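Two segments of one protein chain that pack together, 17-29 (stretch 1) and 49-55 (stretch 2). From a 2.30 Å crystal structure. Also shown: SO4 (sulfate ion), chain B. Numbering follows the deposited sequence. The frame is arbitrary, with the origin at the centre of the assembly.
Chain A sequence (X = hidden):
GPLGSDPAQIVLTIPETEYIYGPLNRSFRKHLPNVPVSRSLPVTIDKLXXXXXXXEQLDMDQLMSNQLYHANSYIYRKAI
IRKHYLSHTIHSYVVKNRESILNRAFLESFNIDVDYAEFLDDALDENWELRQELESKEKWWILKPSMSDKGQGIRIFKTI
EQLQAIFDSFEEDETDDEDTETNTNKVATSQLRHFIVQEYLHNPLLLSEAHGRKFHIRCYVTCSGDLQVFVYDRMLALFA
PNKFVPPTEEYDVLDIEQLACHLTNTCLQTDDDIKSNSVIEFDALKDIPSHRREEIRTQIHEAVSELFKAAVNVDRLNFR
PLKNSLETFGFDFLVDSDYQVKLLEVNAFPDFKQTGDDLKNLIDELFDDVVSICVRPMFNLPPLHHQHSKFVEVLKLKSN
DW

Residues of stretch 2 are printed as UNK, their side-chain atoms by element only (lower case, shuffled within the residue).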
ATOM      1  N   THR A  17     -12.211 -18.100 -12.110  1.00 68.31           N
ATOM      2  CA  THR A  17     -12.317 -18.447 -10.699  1.00 68.45           C
ATOM      3  C   THR A  17     -12.018 -17.253  -9.805  1.00 72.09           C
ATOM      4  O   THR A  17     -12.399 -17.283  -8.632  1.00 72.33           O
ATOM      5  CB  THR A  17     -11.419 -19.632 -10.318  1.00 78.75           C
ATOM      6  OG1 THR A  17     -10.155 -19.545 -10.978  1.00 80.38           O
ATOM      7  CG2 THR A  17     -12.085 -20.965 -10.574  1.00 79.63           C
ATOM      8  N   GLU A  18     -11.312 -16.219 -10.332  1.00 67.06           N
ATOM      9  CA  GLU A  18     -10.966 -15.023  -9.554  1.00 65.38           C
ATOM     10  C   GLU A  18     -12.179 -14.165  -9.196  1.00 68.36           C
ATOM     11  O   GLU A  18     -13.084 -13.953 -10.017  1.00 69.02           O
ATOM     12  CB  GLU A  18      -9.870 -14.182 -10.229  1.00 66.07           C
ATOM     13  CG  GLU A  18      -8.459 -14.541  -9.789  1.00 74.73           C
ATOM     14  CD  GLU A  18      -7.328 -13.810 -10.497  1.00 97.34           C
ATOM     15  OE1 GLU A  18      -7.421 -12.571 -10.691  1.00 68.04           O
ATOM     16  OE2 GLU A  18      -6.314 -14.477 -10.808  1.00 94.55           O
ATOM     17  N   TYR A  19     -12.178 -13.682  -7.947  1.00 62.70           N
ATOM     18  CA  TYR A  19     -13.203 -12.845  -7.316  1.00 61.26           C
ATOM     19  C   TYR A  19     -13.662 -11.644  -8.172  1.00 61.95           C
ATOM     20  O   TYR A  19     -14.864 -11.360  -8.237  1.00 60.93           O
ATOM     21  CB  TYR A  19     -12.680 -12.370  -5.933  1.00 61.55           C
ATOM     22  CG  TYR A  19     -13.715 -11.679  -5.071  1.00 62.97           C
ATOM     23  CD1 TYR A  19     -14.689 -12.411  -4.395  1.00 64.85           C
ATOM     24  CD2 TYR A  19     -13.715 -10.293  -4.921  1.00 62.85           C
ATOM     25  CE1 TYR A  19     -15.656 -11.779  -3.619  1.00 65.41           C
ATOM     26  CE2 TYR A  19     -14.677  -9.650  -4.143  1.00 63.58           C
ATOM     27  CZ  TYR A  19     -15.640 -10.399  -3.486  1.00 72.46           C
ATOM     28  OH  TYR A  19     -16.586  -9.777  -2.712  1.00 74.33           O
ATOM     29  N   ILE A  20     -12.705 -10.966  -8.841  1.00 56.26           N
ATOM     30  CA  ILE A  20     -12.949  -9.745  -9.634  1.00 54.62           C
ATOM     31  C   ILE A  20     -13.451  -9.973 -11.082  1.00 58.06           C
ATOM     32  O   ILE A  20     -13.790  -8.985 -11.742  1.00 57.46           O
ATOM     33  CB  ILE A  20     -11.678  -8.852  -9.609  1.00 56.16           C
ATOM     34  CG1 ILE A  20     -10.447  -9.565 -10.263  1.00 54.98           C
ATOM     35  CG2 ILE A  20     -11.374  -8.444  -8.158  1.00 56.29           C
ATOM     36  CD1 ILE A  20      -9.256  -8.662 -10.586  1.00 51.39           C
ATOM     37  N   TYR A  21     -13.515 -11.242 -11.571  1.00 56.08           N
ATOM     38  CA  TYR A  21     -13.932 -11.569 -12.946  1.00 57.04           C
ATOM     39  C   TYR A  21     -15.373 -11.108 -13.281  1.00 63.48           C
ATOM     40  O   TYR A  21     -15.551 -10.353 -14.241  1.00 64.08           O
ATOM     41  CB  TYR A  21     -13.717 -13.059 -13.267  1.00 59.09           C
ATOM     42  CG  TYR A  21     -14.096 -13.434 -14.687  1.00 62.16           C
ATOM     43  CD1 TYR A  21     -13.168 -13.361 -15.723  1.00 63.41           C
ATOM     44  CD2 TYR A  21     -15.381 -13.871 -14.992  1.00 64.64           C
ATOM     45  CE1 TYR A  21     -13.522 -13.685 -17.033  1.00 65.27           C
ATOM     46  CE2 TYR A  21     -15.743 -14.207 -16.293  1.00 66.77           C
ATOM     47  CZ  TYR A  21     -14.808 -14.129 -17.308  1.00 77.11           C
ATOM     48  OH  TYR A  21     -15.189 -14.481 -18.583  1.00 84.22           O
ATOM     49  N   GLY A  22     -16.362 -11.581 -12.512  1.00 60.89           N
ATOM     50  CA  GLY A  22     -17.767 -11.206 -12.646  1.00 61.28           C
ATOM     51  C   GLY A  22     -17.939  -9.698 -12.619  1.00 65.74           C
ATOM     52  O   GLY A  22     -18.440  -9.134 -13.607  1.00 65.20           O
ATOM     53  N   PRO A  23     -17.444  -9.008 -11.536  1.00 62.19           N
ATOM     54  CA  PRO A  23     -17.498  -7.531 -11.494  1.00 61.71           C
ATOM     55  C   PRO A  23     -16.919  -6.834 -12.732  1.00 65.46           C
ATOM     56  O   PRO A  23     -17.579  -5.937 -13.267  1.00 66.45           O
ATOM     57  CB  PRO A  23     -16.682  -7.186 -10.240  1.00 62.12           C
ATOM     58  CG  PRO A  23     -16.824  -8.369  -9.379  1.00 66.47           C
ATOM     59  CD  PRO A  23     -16.825  -9.539 -10.299  1.00 62.81           C
ATOM     60  N   LEU A  24     -15.709  -7.251 -13.191  1.00 59.19           N
ATOM     61  CA  LEU A  24     -15.066  -6.659 -14.363  1.00 59.23           C
ATOM     62  C   LEU A  24     -15.888  -6.827 -15.645  1.00 64.79           C
ATOM     63  O   LEU A  24     -15.991  -5.874 -16.418  1.00 65.19           O
ATOM     64  CB  LEU A  24     -13.638  -7.192 -14.563  1.00 59.00           C
ATOM     65  CG  LEU A  24     -12.551  -6.530 -13.755  1.00 61.24           C
ATOM     66  CD1 LEU A  24     -11.334  -7.407 -13.696  1.00 60.41           C
ATOM     67  CD2 LEU A  24     -12.221  -5.155 -14.309  1.00 62.54           C
ATOM     68  N   ASN A  25     -16.513  -8.015 -15.840  1.00 61.59           N
ATOM     69  CA  ASN A  25     -17.383  -8.293 -16.986  1.00 61.84           C
ATOM     70  C   ASN A  25     -18.639  -7.437 -16.983  1.00 64.22           C
ATOM     71  O   ASN A  25     -18.991  -6.903 -18.030  1.00 63.50           O
ATOM     72  CB  ASN A  25     -17.730  -9.765 -17.083  1.00 64.53           C
ATOM     73  CG  ASN A  25     -16.952 -10.474 -18.158  1.00 95.08           C
ATOM     74  OD1 ASN A  25     -17.144 -10.263 -19.364  1.00 95.29           O
ATOM     75  ND2 ASN A  25     -16.048 -11.329 -17.738  1.00 86.69           N
ATOM     76  N   ARG A  26     -19.295  -7.275 -15.809  1.00 61.37           N
ATOM     77  CA  ARG A  26     -20.499  -6.434 -15.665  1.00 61.59           C
ATOM     78  C   ARG A  26     -20.156  -4.967 -15.981  1.00 65.74           C
ATOM     79  O   ARG A  26     -20.880  -4.298 -16.722  1.00 66.10           O
ATOM     80  CB  ARG A  26     -21.100  -6.558 -14.258  1.00 57.98           C
ATOM     81  CG  ARG A  26     -21.626  -7.970 -13.965  1.00 61.89           C
ATOM     82  CD  ARG A  26     -22.396  -8.034 -12.649  1.00 60.63           C
ATOM     83  NE  ARG A  26     -21.532  -7.980 -11.461  1.00 57.91           N
ATOM     84  CZ  ARG A  26     -20.980  -9.044 -10.873  1.00 70.60           C
ATOM     85  NH1 ARG A  26     -21.164 -10.262 -11.373  1.00 54.04           N
ATOM     86  NH2 ARG A  26     -20.225  -8.892  -9.791  1.00 55.63           N
ATOM     87  N   SER A  27     -19.008  -4.516 -15.471  1.00 60.59           N
ATOM     88  CA  SER A  27     -18.487  -3.181 -15.667  1.00 59.50           C
ATOM     89  C   SER A  27     -18.089  -2.932 -17.138  1.00 64.26           C
ATOM     90  O   SER A  27     -18.399  -1.863 -17.664  1.00 63.34           O
ATOM     91  CB  SER A  27     -17.320  -2.947 -14.723  1.00 60.98           C
ATOM     92  OG  SER A  27     -17.072  -1.560 -14.671  1.00 73.91           O
ATOM     93  N   PHE A  28     -17.428  -3.914 -17.806  1.00 61.48           N
ATOM     94  CA  PHE A  28     -17.074  -3.786 -19.227  1.00 62.93           C
ATOM     95  C   PHE A  28     -18.345  -3.735 -20.092  1.00 68.95           C
ATOM     96  O   PHE A  28     -18.426  -2.901 -20.997  1.00 69.67           O
ATOM     97  CB  PHE A  28     -16.120  -4.912 -19.711  1.00 64.99           C
ATOM     98  CG  PHE A  28     -14.691  -4.813 -19.209  1.00 65.51           C
ATOM     99  CD1 PHE A  28     -14.042  -3.579 -19.131  1.00 67.68           C
ATOM    100  CD2 PHE A  28     -13.975  -5.955 -18.863  1.00 67.31           C
ATOM    101  CE1 PHE A  28     -12.721  -3.486 -18.664  1.00 67.38           C
ATOM    102  CE2 PHE A  28     -12.658  -5.860 -18.384  1.00 69.19           C
ATOM    103  CZ  PHE A  28     -12.041  -4.625 -18.282  1.00 66.26           C
ATOM    104  N   ARG A  29     -19.348  -4.581 -19.763  1.00 65.43           N
ATOM    105  CA  ARG A  29     -20.655  -4.665 -20.427  1.00 66.52           C
ATOM    106  C   ARG A  29     -21.412  -3.334 -20.348  1.00 71.56           C
ATOM    107  O   ARG A  29     -21.912  -2.838 -21.368  1.00 73.19           O
ATOM    108  CB  ARG A  29     -21.517  -5.769 -19.767  1.00 66.26           C
ATOM    109  CG  ARG A  29     -21.855  -6.963 -20.663  1.00 82.99           C
ATOM    110  CD  ARG A  29     -23.077  -6.745 -21.557  1.00 99.78           C
ATOM    111  NE  ARG A  29     -24.349  -6.870 -20.835  1.00112.10           N
ATOM    112  CZ  ARG A  29     -25.552  -6.849 -21.409  1.00126.84           C
ATOM    113  NH1 ARG A  29     -25.666  -6.720 -22.726  1.00109.65           N
ATOM    114  NH2 ARG A  29     -26.647  -6.962 -20.670  1.00117.51           N
ATOM    115  N   UNK A  49      -6.512  -1.618 -27.628  1.00 60.38           N
ATOM    116  CA  UNK A  49      -6.983  -2.678 -26.729  1.00 59.58           C
ATOM    117  C   UNK A  49      -6.650  -2.450 -25.269  1.00 59.11           C
ATOM    118  O   UNK A  49      -5.614  -1.883 -24.935  1.00 57.81           O
ATOM    119  c   UNK A  49      -6.501  -4.124 -27.184  1.00 62.44           C
ATOM    120  o   UNK A  49      -5.524  -4.669 -26.294  1.00 63.27           O
ATOM    121  c   UNK A  49      -5.974  -4.176 -28.577  1.00 53.22           C
ATOM    122  N   UNK A  50      -7.510  -2.967 -24.406  1.00 54.21           N
ATOM    123  CA  UNK A  50      -7.287  -2.922 -22.977  1.00 52.20           C
ATOM    124  C   UNK A  50      -7.208  -4.338 -22.445  1.00 54.96           C
ATOM    125  O   UNK A  50      -8.195  -5.072 -22.473  1.00 55.20           O
ATOM    126  c   UNK A  50      -8.046  -2.005 -20.760  1.00 53.35           C
ATOM    127  c   UNK A  50      -8.496  -2.668 -18.480  1.00 57.95           C
ATOM    128  c   UNK A  50      -8.822  -2.688 -19.836  1.00 55.43           C
ATOM    129  c   UNK A  50      -6.600  -1.315 -18.950  1.00 55.53           C
ATOM    130  c   UNK A  50      -8.348  -2.092 -22.235  1.00 52.99           C
ATOM    131  c   UNK A  50      -7.390  -1.979 -18.046  1.00 54.76           C
ATOM    132  c   UNK A  50      -6.927  -1.326 -20.305  1.00 55.39           C
ATOM    133  N   UNK A  51      -6.030  -4.705 -21.965  1.00 49.97           N
ATOM    134  CA  UNK A  51      -5.742  -6.006 -21.395  1.00 49.79           C
ATOM    135  C   UNK A  51      -5.737  -5.908 -19.863  1.00 55.14           C
ATOM    136  O   UNK A  51      -4.888  -5.231 -19.266  1.00 55.72           O
ATOM    137  c   UNK A  51      -3.955  -7.908 -21.460  1.00 52.86           C
ATOM    138  n   UNK A  51      -2.646  -8.340 -21.646  1.00 53.84           N
ATOM    139  n   UNK A  51      -3.756  -9.906 -20.579  1.00 52.48           N
ATOM    140  c   UNK A  51      -4.411  -6.561 -21.969  1.00 50.35           C
ATOM    141  c   UNK A  51      -2.584  -9.540 -21.100  1.00 52.58           C
ATOM    142  c   UNK A  51      -4.640  -8.882 -20.807  1.00 53.22           C
ATOM    143  N   UNK A  52      -6.746  -6.520 -19.238  1.00 49.35           N
ATOM    144  CA  UNK A  52      -6.810  -6.614 -17.806  1.00 47.07           C
ATOM    145  C   UNK A  52      -6.400  -8.057 -17.517  1.00 50.88           C
ATOM    146  O   UNK A  52      -7.083  -8.999 -17.934  1.00 50.18           O
ATOM    147  c   UNK A  52      -8.030  -5.494 -12.988  1.00 56.68           C
ATOM    148  o   UNK A  52      -7.962  -5.285 -11.626  1.00 57.36           O
ATOM    149  c   UNK A  52      -7.842  -6.776 -13.468  1.00 51.82           C
ATOM    150  c   UNK A  52      -8.294  -4.461 -13.876  1.00 48.71           C
ATOM    151  c   UNK A  52      -8.180  -6.006 -15.749  1.00 48.26           C
ATOM    152  c   UNK A  52      -8.341  -4.719 -15.251  1.00 48.58           C
ATOM    153  c   UNK A  52      -8.209  -6.280 -17.240  1.00 47.73           C
ATOM    154  c   UNK A  52      -7.924  -7.026 -14.839  1.00 50.86           C
ATOM    155  N   UNK A  53      -5.225  -8.208 -16.914  1.00 47.61           N
ATOM    156  CA  UNK A  53      -4.668  -9.502 -16.560  1.00 48.62           C
ATOM    157  C   UNK A  53      -3.940  -9.506 -15.231  1.00 54.12           C
ATOM    158  O   UNK A  53      -3.842  -8.479 -14.567  1.00 53.31           O
ATOM    159  N   UNK A  54      -3.433 -10.684 -14.827  1.00 54.12           N
ATOM    160  CA  UNK A  54      -2.576 -10.861 -13.653  1.00 53.83           C
ATOM    161  C   UNK A  54      -1.222 -10.344 -14.113  1.00 57.81           C
ATOM    162  O   UNK A  54      -1.012 -10.264 -15.323  1.00 58.28           O
ATOM    163  c   UNK A  54      -3.790 -12.853 -12.618  1.00 67.13           C
ATOM    164  o   UNK A  54      -4.250 -13.933 -13.034  1.00 74.41           O
ATOM    165  c   UNK A  54      -2.500 -12.341 -13.226  1.00 55.89           C
ATOM    166  o   UNK A  54      -4.347 -12.166 -11.725  1.00 68.10           O
ATOM    167  N   UNK A  55      -0.346  -9.913 -13.178  1.00 54.62           N
ATOM    168  CA  UNK A  55       0.930  -9.285 -13.520  1.00 55.01           C
ATOM    169  C   UNK A  55       1.732 -10.031 -14.568  1.00 58.60           C
ATOM    170  O   UNK A  55       2.157  -9.415 -15.549  1.00 57.19           O
ATOM    171  c   UNK A  55       3.022  -8.167 -12.663  1.00 59.43           C
ATOM    172  c   UNK A  55       5.280  -6.683 -13.435  1.00 74.59           C
ATOM    173  c   UNK A  55       1.803  -8.980 -12.287  1.00 56.13           C
ATOM    174  c   UNK A  55       4.010  -6.134 -13.564  1.00 63.78           C
ATOM    175  o   UNK A  55       6.390  -5.947 -13.794  1.00 76.02           O
ATOM    176  c   UNK A  55       2.893  -6.881 -13.191  1.00 61.27           C
ATOM    177  c   UNK A  55       5.429  -7.974 -12.941  1.00 63.20           C
ATOM    178  c   UNK A  55       4.303  -8.705 -12.560  1.00 61.25           C
TER
HETATM  179  S   SO4 B 801     -19.775 -12.568  -9.130  1.00 90.13           S
HETATM  180  O1  SO4 B 801     -18.869 -11.629  -8.453  1.00 90.98           O
HETATM  181  O2  SO4 B 801     -21.116 -11.996  -9.192  1.00 91.02           O
HETATM  182  O3  SO4 B 801     -19.822 -13.833  -8.406  1.00 89.53           O
HETATM  183  O4  SO4 B 801     -19.313 -12.840 -10.482  1.00 91.92           O

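Position 49 carries three side-chain atoms: a carbon bonded to one oxygen and one carbon. A beta-branched side chain with a single oxygen identifies Thr49. It is out of reach of stretch 1 and takes no part in the contact.

Position 50 has seven side-chain carbons and no heteroatom, one linking carbon followed by a six-membered ring. Its CA-to-CB bond points toward the helix, and a ring carbon comes 4.1 Å from CZ of Phe28. Without an oxygen on the ring, the residue is Phe50. Its closest atom is CE2, and each of the two rings meets the other at its edge, near the plane, so this pair is not a face-to-face stack.

Position 51 shows one carbon and then a five-membered ring of three carbons and two nitrogens, the imidazole of His51. As expected for alternation along a strand, its CA-to-CB bond points away from stretch 1, and both ring nitrogens are hydrogen-bonded elsewhere in the structure.

Position 52 has a linking carbon, a six-carbon ring and one oxygen on the ring carbon farthest from the backbone. The bond to CB again points toward the helix, and the ring lies beside Ile20 and Leu24. This is Tyr52. Leu24 CD1 sits 3.7 Å from the centroid of the Tyr52 ring, 18° off its normal, a CH-pi contact over one face. Ile20 CD1 approaches Tyr52 CE1 at 3.7 Å from an oblique direction, while Phe28 CZ lies 4.3 Å from Tyr52 CB.

Position 53 has no side-chain atoms, so it is Gly53. A modelled CB would point away from stretch 1 and come 2.9 Å from His51 NE2, a clash within its own stretch.

Position 54 has two side-chain carbons, the second bearing two oxygens: the short carboxylate of Asp54. CA-to-CB points sideways, but the end comes nearer, leaving Asp54 OD2 3.1 Å from Glu18 OE2. With hydrogens placed, both are acceptors; the pair is a close approach of like charges, with no hydrogen bond.

Position 55 has a linking carbon and a six-carbon ring bearing one oxygen, hence Tyr55, whose side chain is out of reach of stretch 1.

The contact works through side chains alone, burying 271 Å² without a cross-stretch hydrogen bond. Helix and strand run nearly antiparallel at 163°, their axes 12.2 Å apart at closest approach. Leu24 and Phe28, one helical turn apart, meet alternate strand residues, and Tyr52, with 75 Å² covered, contributes the largest share.

Stretch 2 (49-55) TFHYGDY
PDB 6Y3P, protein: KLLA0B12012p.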